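Local coordinates for putative esterase/lipase/thioesterase (Silicibacter sp., PDB 2PBL), which is a putative esterase, lipase or thioesterase of the alpha/beta-hydrolase fold that probably hydrolyses ester or thioester bonds, at residues 206-215 against 232-242. Numbering follows the deposited sequence.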
loop_
_atom_site.group_PDB
_atom_site.type_symbol
_atom_site.label_atom_id
_atom_site.label_comp_id
_atom_site.label_asym_id
_atom_site.label_seq_id
_atom_site.Cartn_x
_atom_site.Cartn_y
_atom_site.Cartn_z
ATOM N N LYS A 206 -14.493 3.499 5.093
ATOM C CA LYS A 206 -14.337 4.846 4.566
ATOM C C LYS A 206 -13.031 4.789 3.767
ATOM O O LYS A 206 -11.941 4.510 4.323
ATOM C CB LYS A 206 -14.247 5.875 5.684
ATOM C CG LYS A 206 -14.393 7.330 5.219
ATOM C CD LYS A 206 -14.360 8.265 6.453
ATOM C CE LYS A 206 -14.770 9.744 6.213
ATOM N NZ LYS A 206 -14.731 10.514 7.569
ATOM N N VAL A 207 -13.152 5.076 2.483
ATOM C CA VAL A 207 -12.051 5.061 1.567
ATOM C C VAL A 207 -11.701 6.516 1.206
ATOM O O VAL A 207 -12.554 7.276 0.803
ATOM C CB VAL A 207 -12.415 4.321 0.234
ATOM C CG1 VAL A 207 -11.169 4.342 -0.731
ATOM C CG2 VAL A 207 -12.851 2.908 0.494
ATOM N N THR A 208 -10.419 6.847 1.313
ATOM C CA THR A 208 -9.926 8.188 0.991
ATOM C C THR A 208 -8.724 7.995 0.063
ATOM O O THR A 208 -7.737 7.398 0.459
ATOM C CB THR A 208 -9.520 8.980 2.249
ATOM O OG1 THR A 208 -10.624 9.075 3.171
ATOM C CG2 THR A 208 -9.086 10.411 1.859
ATOM N N VAL A 209 -8.843 8.478 -1.165
ATOM C CA VAL A 209 -7.763 8.403 -2.137
ATOM C C VAL A 209 -6.889 9.633 -1.933
ATOM O O VAL A 209 -7.331 10.781 -1.984
ATOM C CB VAL A 209 -8.274 8.285 -3.567
ATOM C CG1 VAL A 209 -7.093 8.073 -4.537
ATOM C CG2 VAL A 209 -9.267 7.154 -3.662
ATOM N N TRP A 210 -5.630 9.361 -1.656
ATOM C CA TRP A 210 -4.671 10.394 -1.297
ATOM C C TRP A 210 -3.620 10.421 -2.388
ATOM O O TRP A 210 -2.955 9.444 -2.642
ATOM C CB TRP A 210 -4.079 10.029 0.070
ATOM C CG TRP A 210 -3.268 11.070 0.684
ATOM C CD1 TRP A 210 -2.022 11.482 0.284
ATOM C CD2 TRP A 210 -3.638 11.900 1.779
ATOM N NE1 TRP A 210 -1.597 12.498 1.087
ATOM C CE2 TRP A 210 -2.573 12.789 2.003
ATOM C CE3 TRP A 210 -4.775 11.978 2.602
ATOM C CZ2 TRP A 210 -2.586 13.737 3.044
ATOM C CZ3 TRP A 210 -4.798 12.927 3.614
ATOM C CH2 TRP A 210 -3.698 13.781 3.839
ATOM N N VAL A 211 -3.436 11.566 -3.020
ATOM C CA VAL A 211 -2.460 11.646 -4.106
ATOM C C VAL A 211 -1.700 12.958 -4.068
ATOM O O VAL A 211 -2.232 13.957 -3.647
ATOM C CB VAL A 211 -3.178 11.443 -5.455
ATOM C CG1 VAL A 211 -4.149 12.576 -5.770
ATOM C CG2 VAL A 211 -2.181 11.256 -6.580
ATOM N N GLY A 212 -0.450 12.951 -4.502
ATOM C CA GLY A 212 0.339 14.172 -4.475
ATOM C C GLY A 212 0.016 15.122 -5.609
ATOM O O GLY A 212 -0.114 14.716 -6.768
ATOM N N GLY A 213 -0.130 16.399 -5.266
ATOM C CA GLY A 213 -0.459 17.448 -6.224
ATOM C C GLY A 213 0.509 17.632 -7.391
ATOM O O GLY A 213 0.096 17.994 -8.496
ATOM N N ALA A 214 1.772 17.359 -7.137
ATOM C CA ALA A 214 2.823 17.481 -8.139
ATOM C C ALA A 214 3.119 16.160 -8.810
ATOM O O ALA A 214 4.174 16.024 -9.390
ATOM C CB ALA A 214 4.115 18.031 -7.466
ATOM N N GLU A 215 2.218 15.170 -8.727
ATOM C CA GLU A 215 2.495 13.871 -9.304
ATOM C C GLU A 215 2.267 13.847 -10.776
ATOM O O GLU A 215 1.685 14.781 -11.333
ATOM C CB GLU A 215 1.680 12.764 -8.637
ATOM C CG GLU A 215 2.256 12.379 -7.279
ATOM C CD GLU A 215 1.753 11.018 -6.779
ATOM O OE1 GLU A 215 1.845 10.049 -7.563
ATOM O OE2 GLU A 215 1.276 10.948 -5.611
ATOM N N ALA A 232 -15.405 7.768 -3.406
ATOM C CA ALA A 232 -14.521 7.825 -2.252
ATOM C C ALA A 232 -14.185 9.264 -1.935
ATOM O O ALA A 232 -14.419 10.130 -2.774
ATOM C CB ALA A 232 -13.221 7.046 -2.533
ATOM N N ASP A 233 -13.679 9.542 -0.721
ATOM C CA ASP A 233 -13.117 10.876 -0.423
ATOM C C ASP A 233 -11.845 11.000 -1.295
ATOM O O ASP A 233 -11.313 9.997 -1.807
ATOM C CB ASP A 233 -12.771 11.097 1.057
ATOM C CG ASP A 233 -14.029 11.248 1.965
ATOM O OD1 ASP A 233 -15.155 11.056 1.459
ATOM O OD2 ASP A 233 -13.884 11.551 3.181
ATOM N N HIS A 234 -11.379 12.238 -1.478
ATOM C CA HIS A 234 -10.235 12.530 -2.312
ATOM C C HIS A 234 -9.439 13.669 -1.737
ATOM O O HIS A 234 -9.979 14.730 -1.570
ATOM C CB HIS A 234 -10.756 12.930 -3.698
ATOM C CG HIS A 234 -9.689 13.083 -4.742
ATOM N ND1 HIS A 234 -9.950 13.661 -5.970
ATOM C CD2 HIS A 234 -8.391 12.661 -4.789
ATOM C CE1 HIS A 234 -8.860 13.610 -6.717
ATOM N NE2 HIS A 234 -7.901 13.009 -6.030
ATOM N N VAL A 235 -8.154 13.419 -1.471
ATOM C CA VAL A 235 -7.212 14.417 -0.990
ATOM C C VAL A 235 -6.030 14.598 -1.953
ATOM O O VAL A 235 -5.340 13.619 -2.323
ATOM C CB VAL A 235 -6.669 14.073 0.370
ATOM C CG1 VAL A 235 -5.612 15.116 0.792
ATOM C CG2 VAL A 235 -7.802 14.039 1.422
ATOM N N ILE A 236 -5.782 15.853 -2.343
ATOM C CA ILE A 236 -4.583 16.178 -3.139
ATOM C C ILE A 236 -3.571 16.874 -2.205
ATOM O O ILE A 236 -3.803 17.999 -1.748
ATOM C CB ILE A 236 -4.941 17.025 -4.339
ATOM C CG1 ILE A 236 -5.877 16.223 -5.224
ATOM C CG2 ILE A 236 -3.690 17.397 -5.170
ATOM C CD1 ILE A 236 -6.309 16.958 -6.380
ATOM N N ALA A 237 -2.472 16.195 -1.883
ATOM C CA ALA A 237 -1.464 16.711 -0.962
ATOM C C ALA A 237 -0.610 17.793 -1.648
ATOM O O ALA A 237 0.086 17.515 -2.640
ATOM C CB ALA A 237 -0.577 15.574 -0.485
ATOM N N PHE A 238 -0.689 19.018 -1.124
ATOM C CA PHE A 238 -0.006 20.174 -1.737
ATOM C C PHE A 238 1.448 19.927 -2.141
ATOM O O PHE A 238 2.292 19.621 -1.313
ATOM C CB PHE A 238 -0.085 21.368 -0.811
ATOM C CG PHE A 238 0.599 22.582 -1.358
ATOM C CD1 PHE A 238 -0.029 23.352 -2.344
ATOM C CD2 PHE A 238 1.867 22.955 -0.899
ATOM C CE1 PHE A 238 0.602 24.497 -2.869
ATOM C CE2 PHE A 238 2.506 24.093 -1.417
ATOM C CZ PHE A 238 1.866 24.862 -2.404
ATOM N N GLU A 239 1.710 20.038 -3.438
ATOM C CA GLU A 239 3.057 19.924 -4.030
ATOM C C GLU A 239 3.824 18.645 -3.772
ATOM O O GLU A 239 4.998 18.576 -4.052
ATOM C CB GLU A 239 3.914 21.146 -3.670
ATOM C CG GLU A 239 3.374 22.430 -4.214
ATOM C CD GLU A 239 3.288 22.508 -5.734
ATOM O OE1 GLU A 239 3.847 21.650 -6.432
ATOM O OE2 GLU A 239 2.672 23.472 -6.241
ATOM N N LYS A 240 3.142 17.598 -3.333
ATOM C CA LYS A 240 3.797 16.304 -3.120
ATOM C C LYS A 240 3.997 15.526 -4.410
ATOM O O LYS A 240 3.163 15.626 -5.343
ATOM C CB LYS A 240 3.019 15.467 -2.118
ATOM C CG LYS A 240 2.947 16.037 -0.715
ATOM C CD LYS A 240 4.286 16.200 -0.023
ATOM C CE LYS A 240 4.115 16.824 1.352
ATOM N NZ LYS A 240 5.447 17.134 1.938
ATOM N N HIS A 241 5.121 14.782 -4.468
ATOM C CA HIS A 241 5.409 13.930 -5.620
ATOM C C HIS A 241 5.266 12.479 -5.159
ATOM O O HIS A 241 4.907 12.229 -4.027
ATOM C CB HIS A 241 6.762 14.219 -6.301
ATOM C CG HIS A 241 7.927 14.209 -5.381
ATOM N ND1 HIS A 241 8.378 13.066 -4.760
ATOM C CD2 HIS A 241 8.767 15.197 -5.011
ATOM C CE1 HIS A 241 9.405 13.364 -3.993
ATOM N NE2 HIS A 241 9.667 14.650 -4.132
ATOM N N HIS A 242 5.505 11.530 -6.052
ATOM C CA HIS A 242 5.256 10.104 -5.752
ATOM C C HIS A 242 6.079 9.540 -4.625
ATOM O O HIS A 242 5.673 8.564 -3.996
ATOM C CB HIS A 242 5.461 9.278 -7.048
ATOM C CG HIS A 242 4.780 7.944 -7.050
ATOM N ND1 HIS A 242 3.407 7.811 -7.027
ATOM C CD2 HIS A 242 5.279 6.688 -7.112
ATOM C CE1 HIS A 242 3.092 6.530 -7.046
ATOM N NE2 HIS A 242 4.207 5.826 -7.129
HETATM O O HOH W 1 -11.672 11.247 4.429
#
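Val207 O accepts from Asp233 N at 3.0 Å, the first rung of a parallel ladder, while Val207 CG1 lies against Ala232 CB. Thr208 OG1 and Asp233 OD2 share a water, which donates to the carboxylate. Val209 is held through both backbone groups: its N-H reaches Asp233 O from well above the carbonyl plane, and its O receives Val235 N at 2.8 Å, almost straight (175°). With CG anti to the backbone N (chi1 -170°), the Trp210 indole lies alongside Val235, whose CG1 sits 3.6 Å from the centroid of the six-membered ring, a CH-pi contact over the face; helix 255-261 also packs on this indole. Val211 N donates to Val235 O and Val211 O accepts from Ala237 N. Strands 206-212 and 233-237, joined through helix 217-230, form the last beta-alpha-beta unit of the alpha/beta-hydrolase sheet, with 233-237 at its edge. Beyond Gly212, Gly213 N and Lys240 N grip Ala237 O from opposite faces of its plane, and Ala214 N bonds Lys240 O. Glu215 OE2 accepts from Gly212 N and is also hydrogen-bonded to Ser167 OG, steadying the carboxylate. Glu215 OE1 lies near the imidazole plane and accepts from His242 ND1 at 2.8 Å, but the N-H comes from above the carboxylate plane, the two planes being 67° apart. His242 NE2 hydrogen-bonds Ser137 OG, consistent with a Ser-His-Glu catalytic triad.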